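Local structure of 5-ketofructose reductase (Gluconobacter sp., 7COK) at residues I258-E261 with T267-S270; A29-H32 with D37-Y40; L167-D170 with A174-E177; R87-V92 with A135-A140. The protein probably reduces 5-ketofructose with a nicotinamide cofactor, as a member of a novel class in the shikimate dehydrogenase family. All blocks are in the same frame, centred on the assembly; numbering follows the deposited sequence.

Contact 1: residues I258-E261 with T267-S270; sequences IGVE and TLDS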
loop_
_atom_site.group_PDB
_atom_site.type_symbol
_atom_site.label_atom_id
_atom_site.label_comp_id
_atom_site.label_asym_id
_atom_site.label_seq_id
_atom_site.Cartn_x
_atom_site.Cartn_y
_atom_site.Cartn_z
ATOM N N ILE A 258 -7.890 -4.989 -18.069
ATOM C CA ILE A 258 -6.994 -6.092 -18.426
ATOM C C ILE A 258 -5.964 -6.385 -17.337
ATOM O O ILE A 258 -5.738 -7.557 -17.025
ATOM C CB ILE A 258 -6.338 -5.835 -19.802
ATOM C CG1 ILE A 258 -7.387 -5.912 -20.923
ATOM C CG2 ILE A 258 -5.178 -6.799 -20.088
ATOM C CD1 ILE A 258 -6.993 -5.119 -22.156
ATOM N N GLY A 259 -5.359 -5.338 -16.780
ATOM C CA GLY A 259 -4.359 -5.478 -15.718
ATOM C C GLY A 259 -4.929 -6.167 -14.489
ATOM O O GLY A 259 -4.313 -7.073 -13.936
ATOM N N VAL A 260 -6.108 -5.727 -14.058
ATOM C CA VAL A 260 -6.745 -6.336 -12.896
ATOM C C VAL A 260 -7.210 -7.764 -13.188
ATOM O O VAL A 260 -7.149 -8.619 -12.300
ATOM C CB VAL A 260 -7.850 -5.439 -12.318
ATOM C CG1 VAL A 260 -8.562 -6.114 -11.162
ATOM C CG2 VAL A 260 -7.261 -4.118 -11.833
ATOM N N GLU A 261 -7.640 -8.032 -14.425
ATOM C CA GLU A 261 -7.883 -9.419 -14.831
ATOM C C GLU A 261 -6.637 -10.283 -14.663
ATOM O O GLU A 261 -6.729 -11.388 -14.135
ATOM C CB GLU A 261 -8.438 -9.519 -16.251
ATOM C CG GLU A 261 -9.872 -9.048 -16.397
ATOM C CD GLU A 261 -10.324 -8.991 -17.847
ATOM O OE1 GLU A 261 -9.482 -8.955 -18.786
ATOM O OE2 GLU A 261 -11.552 -8.976 -18.055
ATOM N N THR A 267 -13.047 -9.002 -13.541
ATOM C CA THR A 267 -13.275 -7.991 -14.575
ATOM C C THR A 267 -14.005 -6.826 -13.904
ATOM O O THR A 267 -15.192 -6.955 -13.532
ATOM C CB THR A 267 -14.096 -8.580 -15.740
ATOM O OG1 THR A 267 -13.332 -9.625 -16.358
ATOM C CG2 THR A 267 -14.467 -7.519 -16.790
ATOM N N LEU A 268 -13.296 -5.716 -13.695
ATOM C CA LEU A 268 -13.901 -4.526 -13.077
ATOM C C LEU A 268 -14.883 -3.831 -14.011
ATOM O O LEU A 268 -14.882 -4.064 -15.220
ATOM C CB LEU A 268 -12.840 -3.546 -12.552
ATOM C CG LEU A 268 -11.812 -4.144 -11.577
ATOM C CD1 LEU A 268 -10.799 -3.064 -11.216
ATOM C CD2 LEU A 268 -12.432 -4.815 -10.353
ATOM N N ASP A 269 -15.713 -2.974 -13.412
ATOM C CA ASP A 269 -16.756 -2.261 -14.138
ATOM C C ASP A 269 -16.149 -1.077 -14.904
ATOM O O ASP A 269 -15.649 -0.110 -14.292
ATOM C CB ASP A 269 -17.799 -1.774 -13.127
ATOM C CG ASP A 269 -18.982 -1.100 -13.784
ATOM O OD1 ASP A 269 -19.822 -1.818 -14.353
ATOM O OD2 ASP A 269 -19.068 0.138 -13.722
ATOM N N SER A 270 -16.230 -1.135 -16.235
ATOM C CA SER A 270 -15.699 -0.059 -17.086
ATOM C C SER A 270 -16.402 1.278 -16.882
ATOM O O SER A 270 -15.733 2.315 -16.900
ATOM C CB SER A 270 -15.713 -0.418 -18.581
ATOM O OG SER A 270 -14.863 -1.508 -18.863
#

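Contact 2: residues A29-H32 with D37-Y40; sequences AGYH and DARY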
loop_
_atom_site.group_PDB
_atom_site.type_symbol
_atom_site.label_atom_id
_atom_site.label_comp_id
_atom_site.label_asym_id
_atom_site.label_seq_id
_atom_site.Cartn_x
_atom_site.Cartn_y
_atom_site.Cartn_z
ATOM N N ALA A 29 -11.750 2.867 -7.801
ATOM C CA ALA A 29 -13.190 3.025 -8.043
ATOM C C ALA A 29 -13.789 1.693 -8.515
ATOM O O ALA A 29 -14.875 1.269 -8.067
ATOM C CB ALA A 29 -13.436 4.145 -9.028
ATOM N N GLY A 30 -13.052 1.003 -9.381
ATOM C CA GLY A 30 -13.402 -0.344 -9.813
ATOM C C GLY A 30 -13.436 -1.357 -8.681
ATOM O O GLY A 30 -14.402 -2.102 -8.552
ATOM N N TYR A 31 -12.393 -1.363 -7.850
ATOM C CA TYR A 31 -12.360 -2.254 -6.688
ATOM C C TYR A 31 -13.592 -2.043 -5.783
ATOM O O TYR A 31 -14.224 -3.006 -5.359
ATOM C CB TYR A 31 -11.099 -2.036 -5.850
ATOM C CG TYR A 31 -9.769 -2.508 -6.439
ATOM C CD1 TYR A 31 -9.696 -3.525 -7.399
ATOM C CD2 TYR A 31 -8.586 -1.926 -6.014
ATOM C CE1 TYR A 31 -8.465 -3.948 -7.884
ATOM C CE2 TYR A 31 -7.351 -2.338 -6.500
ATOM C CZ TYR A 31 -7.298 -3.347 -7.442
ATOM O OH TYR A 31 -6.076 -3.760 -7.967
ATOM N N HIS A 32 -13.921 -0.776 -5.524
ATOM C CA HIS A 32 -15.005 -0.429 -4.596
ATOM C C HIS A 32 -16.350 -0.848 -5.172
ATOM O O HIS A 32 -17.173 -1.405 -4.464
ATOM C CB HIS A 32 -14.962 1.058 -4.274
ATOM C CG HIS A 32 -16.010 1.492 -3.300
ATOM N ND1 HIS A 32 -15.908 1.255 -1.946
ATOM C CD2 HIS A 32 -17.188 2.135 -3.485
ATOM C CE1 HIS A 32 -16.968 1.754 -1.334
ATOM N NE2 HIS A 32 -17.761 2.289 -2.244
ATOM N N ASP A 37 -12.027 -6.114 -1.502
ATOM C CA ASP A 37 -11.134 -5.523 -0.517
ATOM C C ASP A 37 -9.707 -5.553 -1.073
ATOM O O ASP A 37 -8.892 -6.413 -0.743
ATOM C CB ASP A 37 -11.237 -6.197 0.841
ATOM C CG ASP A 37 -10.279 -5.596 1.859
ATOM O OD1 ASP A 37 -9.826 -4.437 1.649
ATOM O OD2 ASP A 37 -9.967 -6.278 2.864
ATOM N N ALA A 38 -9.450 -4.596 -1.948
ATOM C CA ALA A 38 -8.169 -4.488 -2.654
ATOM C C ALA A 38 -7.788 -3.019 -2.666
ATOM O O ALA A 38 -8.653 -2.138 -2.615
ATOM C CB ALA A 38 -8.265 -5.053 -4.077
ATOM N N ARG A 39 -6.477 -2.760 -2.714
ATOM C CA ARG A 39 -5.943 -1.403 -2.718
ATOM C C ARG A 39 -4.915 -1.292 -3.825
ATOM O O ARG A 39 -4.265 -2.255 -4.170
ATOM C CB ARG A 39 -5.278 -1.116 -1.381
ATOM C CG ARG A 39 -6.207 -1.274 -0.181
ATOM C CD ARG A 39 -5.512 -0.910 1.108
ATOM N NE ARG A 39 -5.459 0.543 1.218
ATOM C CZ ARG A 39 -5.039 1.206 2.284
ATOM N NH1 ARG A 39 -4.605 0.558 3.359
ATOM N NH2 ARG A 39 -5.054 2.522 2.253
ATOM N N TYR A 40 -4.753 -0.074 -4.340
ATOM C CA TYR A 40 -3.735 0.251 -5.325
ATOM C C TYR A 40 -2.854 1.307 -4.699
ATOM O O TYR A 40 -3.309 2.430 -4.425
ATOM C CB TYR A 40 -4.415 0.799 -6.564
ATOM C CG TYR A 40 -3.497 0.985 -7.771
ATOM C CD1 TYR A 40 -2.709 2.134 -7.905
ATOM C CD2 TYR A 40 -3.446 0.036 -8.782
ATOM C CE1 TYR A 40 -1.902 2.324 -9.024
ATOM C CE2 TYR A 40 -2.632 0.224 -9.893
ATOM C CZ TYR A 40 -1.877 1.378 -10.008
ATOM O OH TYR A 40 -1.070 1.570 -11.134
#

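Contact 3: residues L167-D170 with A174-E177; sequences LIND and ATGE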
loop_
_atom_site.group_PDB
_atom_site.type_symbol
_atom_site.label_atom_id
_atom_site.label_comp_id
_atom_site.label_asym_id
_atom_site.label_seq_id
_atom_site.Cartn_x
_atom_site.Cartn_y
_atom_site.Cartn_z
ATOM N N LEU A 167 10.542 -4.058 -36.910
ATOM C CA LEU A 167 10.081 -4.968 -35.860
ATOM C C LEU A 167 8.910 -5.826 -36.340
ATOM O O LEU A 167 8.892 -7.030 -36.127
ATOM C CB LEU A 167 9.690 -4.188 -34.601
ATOM C CG LEU A 167 9.132 -4.961 -33.398
ATOM C CD1 LEU A 167 10.167 -5.872 -32.759
ATOM C CD2 LEU A 167 8.612 -3.940 -32.390
ATOM N N ILE A 168 7.948 -5.197 -37.000
ATOM C CA ILE A 168 6.771 -5.898 -37.479
ATOM C C ILE A 168 7.138 -6.939 -38.537
ATOM O O ILE A 168 6.761 -8.099 -38.411
ATOM C CB ILE A 168 5.663 -4.901 -37.925
ATOM C CG1 ILE A 168 5.206 -3.989 -36.762
ATOM C CG2 ILE A 168 4.503 -5.623 -38.592
ATOM C CD1 ILE A 168 4.865 -4.682 -35.450
ATOM N N ASN A 169 7.924 -6.537 -39.530
ATOM C CA ASN A 169 8.349 -7.458 -40.592
ATOM C C ASN A 169 9.205 -8.608 -40.088
ATOM O O ASN A 169 9.031 -9.739 -40.533
ATOM C CB ASN A 169 9.107 -6.699 -41.679
ATOM C CG ASN A 169 8.225 -5.742 -42.444
ATOM O OD1 ASN A 169 7.104 -6.083 -42.812
ATOM N ND2 ASN A 169 8.729 -4.541 -42.686
ATOM N N ASP A 170 10.092 -8.314 -39.142
ATOM C CA ASP A 170 11.071 -9.289 -38.636
ATOM C C ASP A 170 10.508 -10.275 -37.638
ATOM O O ASP A 170 10.991 -11.412 -37.541
ATOM C CB ASP A 170 12.253 -8.584 -37.993
ATOM C CG ASP A 170 13.055 -7.758 -38.972
ATOM O OD1 ASP A 170 12.872 -7.938 -40.193
ATOM O OD2 ASP A 170 13.874 -6.933 -38.503
ATOM N N ALA A 174 2.612 -9.901 -40.006
ATOM C CA ALA A 174 2.131 -8.662 -40.600
ATOM C C ALA A 174 3.232 -7.982 -41.395
ATOM O O ALA A 174 4.421 -8.157 -41.109
ATOM C CB ALA A 174 1.611 -7.724 -39.512
ATOM N N THR A 175 2.818 -7.229 -42.406
ATOM C CA THR A 175 3.726 -6.357 -43.152
ATOM C C THR A 175 3.760 -4.982 -42.500
ATOM O O THR A 175 2.715 -4.396 -42.233
ATOM C CB THR A 175 3.303 -6.253 -44.630
ATOM O OG1 THR A 175 3.327 -7.571 -45.204
ATOM C CG2 THR A 175 4.252 -5.341 -45.410
ATOM N N GLY A 176 4.963 -4.496 -42.221
ATOM C CA GLY A 176 5.172 -3.145 -41.696
ATOM C C GLY A 176 5.820 -2.236 -42.711
ATOM O O GLY A 176 6.699 -2.665 -43.458
ATOM N N GLU A 177 5.393 -0.976 -42.725
ATOM C CA GLU A 177 5.871 0.042 -43.665
ATOM C C GLU A 177 6.008 1.356 -42.915
ATOM O O GLU A 177 5.149 1.698 -42.086
ATOM C CB GLU A 177 4.846 0.228 -44.781
ATOM C CG GLU A 177 5.300 1.134 -45.925
ATOM C CD GLU A 177 4.168 1.525 -46.856
ATOM O OE1 GLU A 177 4.317 2.514 -47.594
ATOM O OE2 GLU A 177 3.126 0.846 -46.872
#

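Contact 4: residues R87-V92 with A135-A140; sequences RLIGAV and AARAIA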
loop_
_atom_site.group_PDB
_atom_site.type_symbol
_atom_site.label_atom_id
_atom_site.label_comp_id
_atom_site.label_asym_id
_atom_site.label_seq_id
_atom_site.Cartn_x
_atom_site.Cartn_y
_atom_site.Cartn_z
ATOM N N ARG A 87 7.886 -9.259 -24.698
ATOM C CA ARG A 87 9.183 -9.672 -25.261
ATOM C C ARG A 87 9.490 -8.912 -26.546
ATOM O O ARG A 87 10.584 -8.384 -26.713
ATOM C CB ARG A 87 9.242 -11.192 -25.508
ATOM C CG ARG A 87 10.631 -11.671 -25.931
ATOM C CD ARG A 87 10.673 -13.146 -26.297
ATOM N NE ARG A 87 10.951 -13.296 -27.730
ATOM C CZ ARG A 87 10.039 -13.319 -28.700
ATOM N NH1 ARG A 87 8.743 -13.209 -28.428
ATOM N NH2 ARG A 87 10.432 -13.452 -29.958
ATOM N N LEU A 88 8.515 -8.848 -27.446
ATOM C CA LEU A 88 8.730 -8.163 -28.708
ATOM C C LEU A 88 8.850 -6.651 -28.551
ATOM O O LEU A 88 9.693 -6.018 -29.189
ATOM C CB LEU A 88 7.608 -8.478 -29.691
ATOM C CG LEU A 88 7.518 -9.854 -30.372
ATOM C CD1 LEU A 88 8.874 -10.504 -30.603
ATOM C CD2 LEU A 88 6.588 -10.785 -29.651
ATOM N N ILE A 89 7.974 -6.067 -27.725
ATOM C CA ILE A 89 8.016 -4.627 -27.455
ATOM C C ILE A 89 9.307 -4.244 -26.731
ATOM O O ILE A 89 9.894 -3.198 -27.003
ATOM C CB ILE A 89 6.767 -4.171 -26.678
ATOM C CG1 ILE A 89 5.520 -4.358 -27.538
ATOM C CG2 ILE A 89 6.877 -2.694 -26.290
ATOM C CD1 ILE A 89 4.219 -4.332 -26.766
ATOM N N GLY A 90 9.751 -5.090 -25.810
ATOM C CA GLY A 90 10.967 -4.819 -25.056
ATOM C C GLY A 90 10.711 -3.944 -23.855
ATOM O O GLY A 90 11.609 -3.261 -23.355
ATOM N N ALA A 91 9.474 -3.993 -23.369
ATOM C CA ALA A 91 9.092 -3.208 -22.216
ATOM C C ALA A 91 7.906 -3.877 -21.524
ATOM O O ALA A 91 7.117 -4.564 -22.176
ATOM C CB ALA A 91 8.755 -1.782 -22.636
ATOM N N VAL A 92 7.796 -3.642 -20.215
ATOM C CA VAL A 92 6.750 -4.191 -19.361
ATOM C C VAL A 92 6.139 -3.060 -18.517
ATOM O O VAL A 92 6.849 -2.242 -17.912
ATOM C CB VAL A 92 7.353 -5.279 -18.431
ATOM C CG1 VAL A 92 6.446 -5.541 -17.231
ATOM C CG2 VAL A 92 7.566 -6.575 -19.183
ATOM N N ALA A 135 3.726 4.200 -27.254
ATOM C CA ALA A 135 2.335 3.810 -27.552
ATOM C C ALA A 135 2.220 3.194 -28.946
ATOM O O ALA A 135 1.660 2.116 -29.122
ATOM C CB ALA A 135 1.412 5.010 -27.401
ATOM N N ALA A 136 2.824 3.855 -29.933
ATOM C CA ALA A 136 2.810 3.353 -31.302
ATOM C C ALA A 136 3.457 1.958 -31.460
ATOM O O ALA A 136 2.891 1.080 -32.138
ATOM C CB ALA A 136 3.452 4.344 -32.249
ATOM N N ARG A 137 4.629 1.779 -30.849
ATOM C CA ARG A 137 5.323 0.489 -30.851
ATOM C C ARG A 137 4.440 -0.624 -30.289
ATOM O O ARG A 137 4.301 -1.684 -30.933
ATOM C CB ARG A 137 6.682 0.597 -30.144
ATOM C CG ARG A 137 7.501 -0.663 -30.177
ATOM C CD ARG A 137 8.751 -0.457 -29.336
ATOM N NE ARG A 137 9.563 -1.672 -29.301
ATOM C CZ ARG A 137 10.551 -1.940 -30.156
ATOM N NH1 ARG A 137 10.878 -1.084 -31.129
ATOM N NH2 ARG A 137 11.213 -3.083 -30.054
ATOM N N ALA A 138 3.862 -0.403 -29.095
ATOM C CA ALA A 138 3.013 -1.437 -28.486
ATOM C C ALA A 138 1.751 -1.730 -29.285
ATOM O O ALA A 138 1.378 -2.901 -29.448
ATOM C CB ALA A 138 2.688 -1.080 -27.047
ATOM N N ILE A 139 1.108 -0.678 -29.776
ATOM C CA ILE A 139 -0.101 -0.806 -30.595
ATOM C C ILE A 139 0.214 -1.602 -31.879
ATOM O O ILE A 139 -0.515 -2.510 -32.235
ATOM C CB ILE A 139 -0.748 0.566 -30.903
ATOM C CG1 ILE A 139 -1.429 1.069 -29.635
ATOM C CG2 ILE A 139 -1.803 0.459 -32.005
ATOM C CD1 ILE A 139 -1.754 2.551 -29.672
ATOM N N ALA A 140 1.323 -1.272 -32.544
ATOM C CA ALA A 140 1.735 -1.995 -33.755
ATOM C C ALA A 140 1.964 -3.491 -33.474
ATOM O O ALA A 140 1.462 -4.348 -34.196
ATOM C CB ALA A 140 2.959 -1.347 -34.378
#

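Contact 1: residues I258-E261 with T267-S270
Thr267 OG1 donates a short hydrogen bond of 2.5 Å to Glu261 OE2, joining helix 248-264 to the loop that follows it. This is part of the connection between helix 248-264 and the last helix, 270-281, in the C-terminal region of this shikimate dehydrogenase relative. The hydroxyl uses the anti lone pair of OE2, the one facing away from OE1. Glu261 reaches it because CG stands beside its own backbone N (chi1 -72°) and the chain is extended beyond that carbon, carrying the carboxylate past the helix surface to the threonine. Glu261 CG passes 3.5 Å from Thr267 OG1. With an alanine in place of Glu261, the Thr267 hydroxyl would probably lose its carboxylate acceptor, and the loop at Thr267 would be less firmly tied to the helix. A second, apolar contact between the same elements is buried. Val260 and Leu268 meet at about a right angle, both also touching Tyr31 of helix 23-34. Beyond them Asp269 takes the N-cap position of the next helix, its OD2 accepting from Val272 N. At the centre of the apolar pair, Leu268 CD1 lies 3.7 Å from Val260 CG2 and 3.8 Å from Val260 CG1.

Contact 2: residues A29-H32 with D37-Y40
Tyr31 of helix 23-34 meets Ala38, Arg39 and Tyr40 of strand 38-44 within a beta-alpha-beta unit (strand 9-15, helix 23-34, strand 38-44). Its ring reaches over the start of the strand with CG beside the backbone N (chi1 -71°), which lays one face on a methyl group. Ala38 CB sits 3.6 Å from the centroid of the Tyr31 ring and only 6° off the normal, a well-centred CH-pi contact. Tyr31 CD2 also comes 3.4 Å from Ala38 O. Next on the strand, the peptide of Arg39 is met obliquely, and Tyr40 N lies at the ring edge near its plane. That N-H is bonded to Glu28 OE2, while the Arg39 side chain, whose first bond leads away from the helix, ends in a salt bridge between NH2 and Glu28 OE2 of the second subunit. Tyr31 OH is hydrogen-bonded to Thr11 OG1, and the ring packs on Trp263 and Leu264 of helix 248-264. An alanine in place of Tyr31 would probably leave the Ala38 methyl without its aromatic cover and Thr11 OG1 without the phenol, opening a gap beside Trp263 and Leu264. Further along the strand, Tyr31 CE2 stands 4.3 Å from Tyr40 CB.

Contact 3: residues L167-D170 with A174-E177
The return from helix to strand in a beta-alpha-beta unit of the Rossmann-type domain (strand 150-155, helix 158-171, strand 175-180) is fastened here by one asparagine side chain that pairs with the backbone of strand 175-180, an outermost strand of the sheet within this chain. Asn169 clasps Gly176 from both ends: Gly176 N donates to Asn169 OD1 at 2.7 Å, almost straight at 174°, and Asn169 ND2 donates to Gly176 O at 2.9 Å. The first donor stands well above the carbonyl plane of Asn169, whereas the second acceptor lies close to the plane of the amide. Held by both its oxygen and its nitrogen, the amide is fixed in rotation about its last torsion. Beneath this polar pair the packing is close. Ile168 turns its CG2 methyl toward Ala174, 3.7 Å from Ala174 CB, and to within 3.8 Å of Gly176 N. Gly176 has no side chain to intrude, and a CB there would come 3.1 Å from Ile168 CB. Thr172, in the connecting turn, uses OG1 to link Ile168 O and Ala174 N. Along the sheet, Thr175 and Glu177 pair their backbones with strand 150-155 (Thr175 also with Ala149 just before it), while Leu167, Ile168 and Ala174 pack against helix 134-145.

Contact 4: residues R87-V92 with A135-A140
Arg137 and Ala138, on the first helix of the Rossmann-type half, meet Leu88 and Ile89 at the end of helix 84-89, so that this contact joins the nucleotide-binding-type fold to the region assigned to substrate binding. The GxGxxA-like sequence of such folds runs from the turn into helix 134-145, with Ala136 as its probable alanine. The polar part is a guanidinium gripping carbonyls at a helix terminus. Arg137 NE donates to Ile89 O at 2.8 Å, arriving in the carbonyl plane on a lone pair, with an N-H...O angle of 148°. Two weak bonds from Arg137 NH2 accompany it, to the same Ile89 O at 3.3 Å and to Leu88 O at 3.4 Å. The chain, with CG anti to the backbone N (chi1 -176°), is extended as far as NE and carries the head to the carbonyls of helix 84-89; chi4 of 92° then turns the guanidinium across it. The positive charge would suit the partly negative carbonyl end of the helix. Gly90 ends that helix at positive phi, where a CB would jam against Ile89 O, the very oxygen that Arg137 holds.

The apolar part lies beside it. Ile89 and Arg137 slide past each other in opposite directions, Ile89 CG2 lying 4.2 Å from Arg137 NE, while the other branch reaches on to Ala138. Asn106 touches both Ile89 and Ala138, and its ND2 bonds Ala91 O. With only a methyl on Ala138, Ile89 CD1 settles at 3.6 Å from both CA and CB of that alanine.

In the fold
From the N terminus, contact 2 comes first, closing the short turn between helix 23-34 and strand 38-44. Contact 4 then spans the longest gap, from the end of helix 84-89 to helix 134-145, and couples the two halves of the fold. Contact 3 follows, closing the turn from helix 158-171 into strand 175-180, and contact 1 closes the last one, after helix 248-264. All four lie in series, so none nests in or crosses another. In space they pair up: contact 1 sets helix 248-264 and the loop after it against Gly30 and Tyr31 of contact 2, while Leu167 and Ile168 of contact 3 pack on contact 4. The centres of contacts 2 and 3 lie about 39 Å apart.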